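Local coordinates for protein oxaloacetate acetyl hydrolase (PDB 3LYE) that belongs to the phosphoenolpyruvate phosphomutase family of TIM-barrel enzymes and carries calcium ions in this crystal form, at residues A13-R17 and S161-L165; I92-D96 and T108-Y112. All coordinates share one frame; numbering follows the deposited sequence.

Contact 1: A13-R17 and S161-L165; sequences AKKLR and SDFVL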
ATOM      1  N   ALA A  13      -8.543  21.605   6.404  1.00 10.08           N
ATOM      2  CA  ALA A  13      -9.867  21.633   7.027  1.00  9.70           C
ATOM      3  C   ALA A  13     -10.194  23.040   7.546  1.00 10.46           C
ATOM      4  O   ALA A  13     -11.291  23.551   7.363  1.00 11.47           O
ATOM      5  CB  ALA A  13      -9.981  20.625   8.129  1.00 10.00           C
ATOM      6  N   LYS A  14      -9.243  23.626   8.241  1.00 10.86           N
ATOM      7  CA  LYS A  14      -9.410  24.974   8.775  1.00 13.58           C
ATOM      8  C   LYS A  14      -9.652  25.954   7.613  1.00 13.72           C
ATOM      9  O   LYS A  14     -10.525  26.842   7.677  1.00 13.72           O
ATOM     10  CB  LYS A  14      -8.215  25.392   9.648  1.00 16.23           C
ATOM     11  CG  LYS A  14      -8.434  26.664  10.415  1.00 22.25           C
ATOM     12  CD  LYS A  14      -7.166  27.188  11.037  1.00 26.72           C
ATOM     13  CE  LYS A  14      -7.379  28.622  11.486  1.00 32.87           C
ATOM     14  NZ  LYS A  14      -6.112  29.395  11.590  1.00 35.90           N
ATOM     15  N   LYS A  15      -8.920  25.801   6.518  1.00 12.27           N
ATOM     16  CA  LYS A  15      -9.099  26.690   5.379  1.00 14.03           C
ATOM     17  C   LYS A  15     -10.458  26.569   4.724  1.00 13.94           C
ATOM     18  O   LYS A  15     -11.067  27.567   4.340  1.00 14.83           O
ATOM     19  CB  LYS A  15      -8.045  26.431   4.332  1.00 15.46           C
ATOM     20  CG  LYS A  15      -6.695  26.780   4.747  1.00 16.28           C
ATOM     21  CD  LYS A  15      -5.710  26.279   3.696  1.00 19.49           C
ATOM     22  CE  LYS A  15      -4.344  26.674   4.065  1.00 20.19           C
ATOM     23  NZ  LYS A  15      -3.392  26.385   2.974  1.00 17.66           N
ATOM     24  N   LEU A  16     -10.931  25.351   4.554  1.00 11.55           N
ATOM     25  CA  LEU A  16     -12.223  25.155   3.934  1.00 12.28           C
ATOM     26  C   LEU A  16     -13.325  25.687   4.854  1.00 14.24           C
ATOM     27  O   LEU A  16     -14.273  26.317   4.417  1.00 13.60           O
ATOM     28  CB  LEU A  16     -12.458  23.680   3.651  1.00 10.99           C
ATOM     29  CG  LEU A  16     -13.801  23.347   3.041  1.00  9.88           C
ATOM     30  CD1 LEU A  16     -13.999  24.016   1.686  1.00 11.82           C
ATOM     31  CD2 LEU A  16     -13.956  21.831   2.943  1.00 10.65           C
ATOM     32  N   ARG A  17     -13.178  25.437   6.141  1.00 13.02           N
ATOM     33  CA  ARG A  17     -14.179  25.899   7.098  1.00 12.91           C
ATOM     34  C   ARG A  17     -14.222  27.426   7.068  1.00 14.83           C
ATOM     35  O   ARG A  17     -15.299  28.002   7.181  1.00 15.70           O
ATOM     36  CB  ARG A  17     -13.911  25.375   8.498  1.00 14.39           C
ATOM     37  CG  ARG A  17     -14.989  25.834   9.438  1.00 16.23           C
ATOM     38  CD  ARG A  17     -15.074  25.012  10.635  1.00 18.67           C
ATOM     39  NE  ARG A  17     -15.420  23.635  10.342  1.00 17.49           N
ATOM     40  CZ  ARG A  17     -16.655  23.145  10.287  1.00 18.07           C
ATOM     41  NH1 ARG A  17     -17.716  23.930  10.437  1.00 20.65           N
ATOM     42  NH2 ARG A  17     -16.818  21.850  10.063  1.00 15.51           N
ATOM     43  N   SER A 161     -11.211  18.512  15.275  1.00 12.88           N
ATOM     44  CA  SER A 161     -10.963  18.923  13.912  1.00 10.21           C
ATOM     45  C   SER A 161     -12.034  19.804  13.295  1.00 12.27           C
ATOM     46  O   SER A 161     -13.198  19.697  13.641  1.00 13.45           O
ATOM     47  CB  SER A 161     -10.854  17.645  13.071  1.00 12.15           C
ATOM     48  OG  SER A 161     -10.791  17.881  11.684  1.00 11.11           O
ATOM     49  N   ASP A 162     -11.612  20.662  12.377  1.00 11.09           N
ATOM     50  CA  ASP A 162     -12.491  21.550  11.647  1.00 10.89           C
ATOM     51  C   ASP A 162     -13.061  20.858  10.397  1.00  9.94           C
ATOM     52  O   ASP A 162     -13.760  21.483   9.626  1.00 11.09           O
ATOM     53  CB  ASP A 162     -11.749  22.794  11.198  1.00 13.37           C
ATOM     54  CG  ASP A 162     -11.693  23.862  12.260  1.00 21.34           C
ATOM     55  OD1 ASP A 162     -10.943  24.807  12.057  1.00 28.40           O
ATOM     56  OD2 ASP A 162     -12.402  23.779  13.266  1.00 25.38           O
ATOM     57  N   PHE A 163     -12.762  19.568  10.240  1.00  9.83           N
ATOM     58  CA  PHE A 163     -13.223  18.751   9.094  1.00  8.72           C
ATOM     59  C   PHE A 163     -14.675  19.085   8.736  1.00  8.88           C
ATOM     60  O   PHE A 163     -15.538  19.063   9.599  1.00 10.58           O
ATOM     61  CB  PHE A 163     -13.099  17.272   9.475  1.00  8.45           C
ATOM     62  CG  PHE A 163     -13.235  16.293   8.330  1.00  9.21           C
ATOM     63  CD1 PHE A 163     -14.384  15.522   8.210  1.00 10.78           C
ATOM     64  CD2 PHE A 163     -12.206  16.088   7.441  1.00  9.99           C
ATOM     65  CE1 PHE A 163     -14.507  14.583   7.217  1.00 10.90           C
ATOM     66  CE2 PHE A 163     -12.330  15.123   6.467  1.00 11.08           C
ATOM     67  CZ  PHE A 163     -13.460  14.376   6.379  1.00 10.06           C
ATOM     68  N   VAL A 164     -14.926  19.246   7.437  1.00  9.07           N
ATOM     69  CA  VAL A 164     -16.263  19.576   6.959  1.00  9.16           C
ATOM     70  C   VAL A 164     -16.958  18.313   6.468  1.00  9.16           C
ATOM     71  O   VAL A 164     -16.569  17.732   5.436  1.00 10.11           O
ATOM     72  CB  VAL A 164     -16.155  20.616   5.844  1.00  9.51           C
ATOM     73  CG1 VAL A 164     -17.513  20.901   5.205  1.00 10.30           C
ATOM     74  CG2 VAL A 164     -15.513  21.882   6.394  1.00 10.33           C
ATOM     75  N   LEU A 165     -17.967  17.881   7.221  1.00  8.90           N
ATOM     76  CA  LEU A 165     -18.703  16.701   6.879  1.00  8.54           C
ATOM     77  C   LEU A 165     -19.915  17.066   6.053  1.00 10.01           C
ATOM     78  O   LEU A 165     -20.769  17.842   6.496  1.00 10.71           O
ATOM     79  CB  LEU A 165     -19.134  15.940   8.142  1.00 10.12           C
ATOM     80  CG  LEU A 165     -19.890  14.629   7.798  1.00 12.84           C
ATOM     81  CD1 LEU A 165     -18.931  13.558   7.202  1.00 12.44           C
ATOM     82  CD2 LEU A 165     -20.595  14.113   9.023  1.00 14.80           C
TER

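Contact 2: I92-D96 and T108-Y112; sequences IADMD and TVEHY. With CA (calcium ion), chain B.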
ATOM      1  N   ILE A  92     -11.678  18.246  -0.694  1.00  7.60           N
ATOM      2  CA  ILE A  92     -12.900  17.576  -0.292  1.00  7.10           C
ATOM      3  C   ILE A  92     -12.781  16.202  -0.988  1.00  6.92           C
ATOM      4  O   ILE A  92     -12.486  16.169  -2.198  1.00  8.87           O
ATOM      5  CB  ILE A  92     -14.168  18.265  -0.757  1.00  8.08           C
ATOM      6  CG1 ILE A  92     -14.301  19.602  -0.033  1.00 10.03           C
ATOM      7  CG2 ILE A  92     -15.393  17.367  -0.483  1.00  9.26           C
ATOM      8  CD1 ILE A  92     -15.432  20.465  -0.543  1.00 10.86           C
ATOM      9  N   ALA A  93     -13.003  15.094  -0.276  1.00  7.79           N
ATOM     10  CA  ALA A  93     -12.921  13.780  -0.864  1.00  8.42           C
ATOM     11  C   ALA A  93     -14.173  12.969  -0.650  1.00  9.30           C
ATOM     12  O   ALA A  93     -14.845  13.094   0.362  1.00 10.56           O
ATOM     13  CB  ALA A  93     -11.759  13.004  -0.273  1.00  9.59           C
ATOM     14  N   ASP A  94     -14.513  12.175  -1.656  1.00  8.35           N
ATOM     15  CA  ASP A  94     -15.619  11.258  -1.530  1.00  8.10           C
ATOM     16  C   ASP A  94     -15.248  10.246  -0.439  1.00  9.52           C
ATOM     17  O   ASP A  94     -14.077   9.832  -0.377  1.00  8.62           O
ATOM     18  CB  ASP A  94     -15.712  10.493  -2.869  1.00  8.71           C
ATOM     19  CG  ASP A  94     -16.902   9.567  -3.003  1.00 11.01           C
ATOM     20  OD1 ASP A  94     -17.683   9.402  -2.042  1.00 10.80           O
ATOM     21  OD2 ASP A  94     -17.045   9.008  -4.133  1.00 13.24           O
ATOM     22  N   MET A  95     -16.174   9.936   0.472  1.00  8.46           N
ATOM     23  CA  MET A  95     -15.942   8.893   1.460  1.00  8.54           C
ATOM     24  C   MET A  95     -17.037   7.806   1.328  1.00  8.79           C
ATOM     25  O   MET A  95     -17.218   6.968   2.202  1.00  9.48           O
ATOM     26  CB  MET A  95     -15.713   9.341   2.897  1.00  8.87           C
ATOM     27  CG  MET A  95     -16.908   9.947   3.581  1.00  9.13           C
ATOM     28  SD  MET A  95     -16.649  10.238   5.356  1.00 10.70           S
ATOM     29  CE  MET A  95     -16.843   8.575   5.965  1.00 10.78           C
ATOM     30  N   ASP A  96     -17.782   7.860   0.221  1.00  9.37           N
ATOM     31  CA  ASP A  96     -18.796   6.862  -0.063  1.00  9.62           C
ATOM     32  C   ASP A  96     -19.713   6.630   1.157  1.00 10.36           C
ATOM     33  O   ASP A  96     -20.322   7.597   1.615  1.00 11.09           O
ATOM     34  CB  ASP A  96     -18.092   5.602  -0.580  1.00  9.79           C
ATOM     35  CG  ASP A  96     -17.390   5.847  -1.875  1.00  9.99           C
ATOM     36  OD1 ASP A  96     -18.089   5.963  -2.872  1.00 12.49           O
ATOM     37  OD2 ASP A  96     -16.158   5.981  -1.891  1.00 12.24           O
ATOM     38  N   THR A 108     -12.531   5.825   8.786  1.00  8.37           N
ATOM     39  CA  THR A 108     -12.382   6.588   7.561  1.00  8.08           C
ATOM     40  C   THR A 108     -12.222   8.076   7.869  1.00  8.48           C
ATOM     41  O   THR A 108     -11.322   8.729   7.358  1.00  8.49           O
ATOM     42  CB  THR A 108     -13.593   6.346   6.629  1.00  8.62           C
ATOM     43  OG1 THR A 108     -13.647   4.957   6.243  1.00  9.24           O
ATOM     44  CG2 THR A 108     -13.481   7.196   5.378  1.00  9.00           C
ATOM     45  N   VAL A 109     -13.107   8.619   8.711  1.00  7.75           N
ATOM     46  CA  VAL A 109     -13.019  10.015   9.044  1.00  7.81           C
ATOM     47  C   VAL A 109     -11.687  10.300   9.740  1.00  8.39           C
ATOM     48  O   VAL A 109     -11.047  11.296   9.434  1.00  8.53           O
ATOM     49  CB  VAL A 109     -14.257  10.467   9.888  1.00  9.10           C
ATOM     50  CG1 VAL A 109     -14.047  11.909  10.380  1.00  9.19           C
ATOM     51  CG2 VAL A 109     -15.518  10.353   9.049  1.00  9.10           C
ATOM     52  N   GLU A 110     -11.292   9.445  10.686  1.00  7.66           N
ATOM     53  CA  GLU A 110     -10.045   9.660  11.397  1.00  7.80           C
ATOM     54  C   GLU A 110      -8.878   9.665  10.422  1.00  8.74           C
ATOM     55  O   GLU A 110      -7.992  10.504  10.530  1.00  9.09           O
ATOM     56  CB  GLU A 110      -9.910   8.553  12.411  1.00  9.57           C
ATOM     57  CG  GLU A 110      -8.619   8.506  13.169  1.00 13.23           C
ATOM     58  CD  GLU A 110      -8.614   7.331  14.123  1.00 25.63           C
ATOM     59  OE1 GLU A 110      -9.178   6.256  13.756  1.00 32.06           O
ATOM     60  OE2 GLU A 110      -8.061   7.483  15.218  1.00 27.50           O
ATOM     61  N   HIS A 111      -8.830   8.691   9.513  1.00  8.06           N
ATOM     62  CA  HIS A 111      -7.741   8.600   8.541  1.00  7.84           C
ATOM     63  C   HIS A 111      -7.711   9.807   7.591  1.00  8.37           C
ATOM     64  O   HIS A 111      -6.656  10.339   7.277  1.00  8.54           O
ATOM     65  CB  HIS A 111      -7.807   7.277   7.789  1.00  9.53           C
ATOM     66  CG  HIS A 111      -7.338   6.120   8.611  1.00 12.83           C
ATOM     67  ND1 HIS A 111      -6.463   5.177   8.136  1.00 23.10           N
ATOM     68  CD2 HIS A 111      -7.608   5.764   9.887  1.00 13.19           C
ATOM     69  CE1 HIS A 111      -6.197   4.299   9.085  1.00 19.80           C
ATOM     70  NE2 HIS A 111      -6.853   4.649  10.169  1.00 15.88           N
ATOM     71  N   TYR A 112      -8.885  10.243   7.164  1.00  8.10           N
ATOM     72  CA  TYR A 112      -8.976  11.407   6.289  1.00  7.75           C
ATOM     73  C   TYR A 112      -8.450  12.623   7.065  1.00  7.29           C
ATOM     74  O   TYR A 112      -7.663  13.426   6.544  1.00  7.90           O
ATOM     75  CB  TYR A 112     -10.396  11.647   5.789  1.00  7.63           C
ATOM     76  CG  TYR A 112     -10.806  10.868   4.556  1.00  8.54           C
ATOM     77  CD1 TYR A 112     -10.243   9.620   4.245  1.00  9.48           C
ATOM     78  CD2 TYR A 112     -11.792  11.364   3.738  1.00  8.17           C
ATOM     79  CE1 TYR A 112     -10.667   8.921   3.132  1.00  9.13           C
ATOM     80  CE2 TYR A 112     -12.215  10.679   2.636  1.00  7.92           C
ATOM     81  CZ  TYR A 112     -11.635   9.453   2.326  1.00  9.55           C
ATOM     82  OH  TYR A 112     -12.078   8.758   1.214  1.00 10.41           O
TER
HETATM   83 CA    CA B 501     -18.770   7.302  -4.720  1.00 16.06          CA
HETATM   84  O   HOH W   1     -19.949   8.848  -3.366  1.00 13.90           O
HETATM   85  O   HOH W   2     -20.857   6.111  -4.169  1.00 19.22           O
HETATM   86  O   HOH W   3     -17.044   6.193  -5.811  1.00 17.20           O
HETATM   87  O   HOH W   4     -19.966   6.264  -6.693  0.91 19.37           O
HETATM   88  O   HOH W   5     -18.835   8.917  -5.885  1.00 19.49           O

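Contact 1: A13-R17 and S161-L165
The guanidinium of R17 has V164 CG2 over one face, while the carbonyl oxygens of D162 and F163 lie at its edge, near its plane. Approaching side-on, R17 grips one atom with two nitrogens: NE reaches D162 O at 2.8 Å in a fairly straight bond (160°), and NH2 reaches the same oxygen at 3.1 Å, both from one face of that carbonyl. R17 NH2 also donates to F163 O at 3.1 Å, from above the carbonyl plane; both NH2 bonds are more bent. A bend at chi3 (-63°) turns the guanidinium into place. D162 OD2 lies well out of the guanidinium plane, 4.2 Å from R17 NE, interacting through charge alone; D162 OD1 rests against K14 CG (3.5 Å). A13 CB packs on the turn backbone, 3.6 Å from F163 N, whose N-H is taken by S161 OG in an ST turn. L16 CD2 meets V164 CG2 at 3.8 Å, their side chains crossing at about a right angle. R17 NH1 forms a salt bridge with E21, and NH2 one with D193. Helix 12-22 lies against the entry to strand 164-169, which pairs with strand 119-122, while K156 of helix 142-158 touches R17.

Contact 2: I92-D96 and T108-Y112
The backbone oxygen of D94 accepts the hydroxyl of Y112: Y112 OH to D94 O is 2.8 Å, with the donor in the carbonyl plane and the oxygen at the edge of the phenol ring. This bond ties the end of strand 91-94 to helix 102-114. Along the same ring, Y112 CE2 lies 3.8 Å from A93 CB, and M95 CB approaches it obliquely. T108 CG2 sits over one face of the ring, offset toward the rim. M95 makes most of the remaining apolar contacts. Its CG stands between the backbone N and the carbonyl carbon (chi1 68°), and a bend at chi3 (-77°) brings the terminal methyl onto the helix, where M95 CE meets T108 CG2 at 3.7 Å and V109 CG2 at 3.8 Å. Strand 91-94, helix 102-114 and strand 119-122 form a beta-alpha-beta unit, and M95 lies between the helix and A120 and L122 of strand 119-122. The T108 hydroxyl is engaged chiefly by M104 O, with G98 O also within hydrogen-bonding distance.

The CB of D94 points away from the helix, and its carboxylate serves the calcium ion. D94 OD2 binds the ion at 2.5 Å and D96 OD1 at 2.4 Å; five waters make up the remaining ligands modelled here. D94 OD1 instead accepts D96 N at 2.7 Å in an Asx turn, from above the carboxylate plane, and calcium-bound water 1 lies within hydrogen-bonding distance of it. The turn links the two ligand residues and is consistent with fixing the D94 carboxylate relative to D96, while Y99 hydrogen-bonds D96 OD2. The two carboxylates would be expected to offset part of the ion's charge, and the largely aqueous shell implies that the protein grips calcium through few direct bonds. The Y112 bond secures the main chain of a metal-binding residue from the helix side.

Contact 1 sets helix 12-22 on the loop leading into strand 164-169 and on its first residue; contact 2 sets helix 102-114 against the end of strand 91-94. Contact 1 is partly buried and contact 2 fully buried; the two centres are about 12 Å apart. Contact 1 combines hydrogen bonds from an arginine to backbone carbonyls with a small apolar contact; contact 2 relies on apolar packing and one phenol hydroxyl, with its charge gathered at the calcium ion beyond the strand end. They meet directly: L16 CD2 packs on I92 CG1 at 3.7 Å, and the F163 ring rests against Y112 and V109. Contact 1 joins parts distant in sequence, whereas contact 2 is local to one beta-alpha-beta unit.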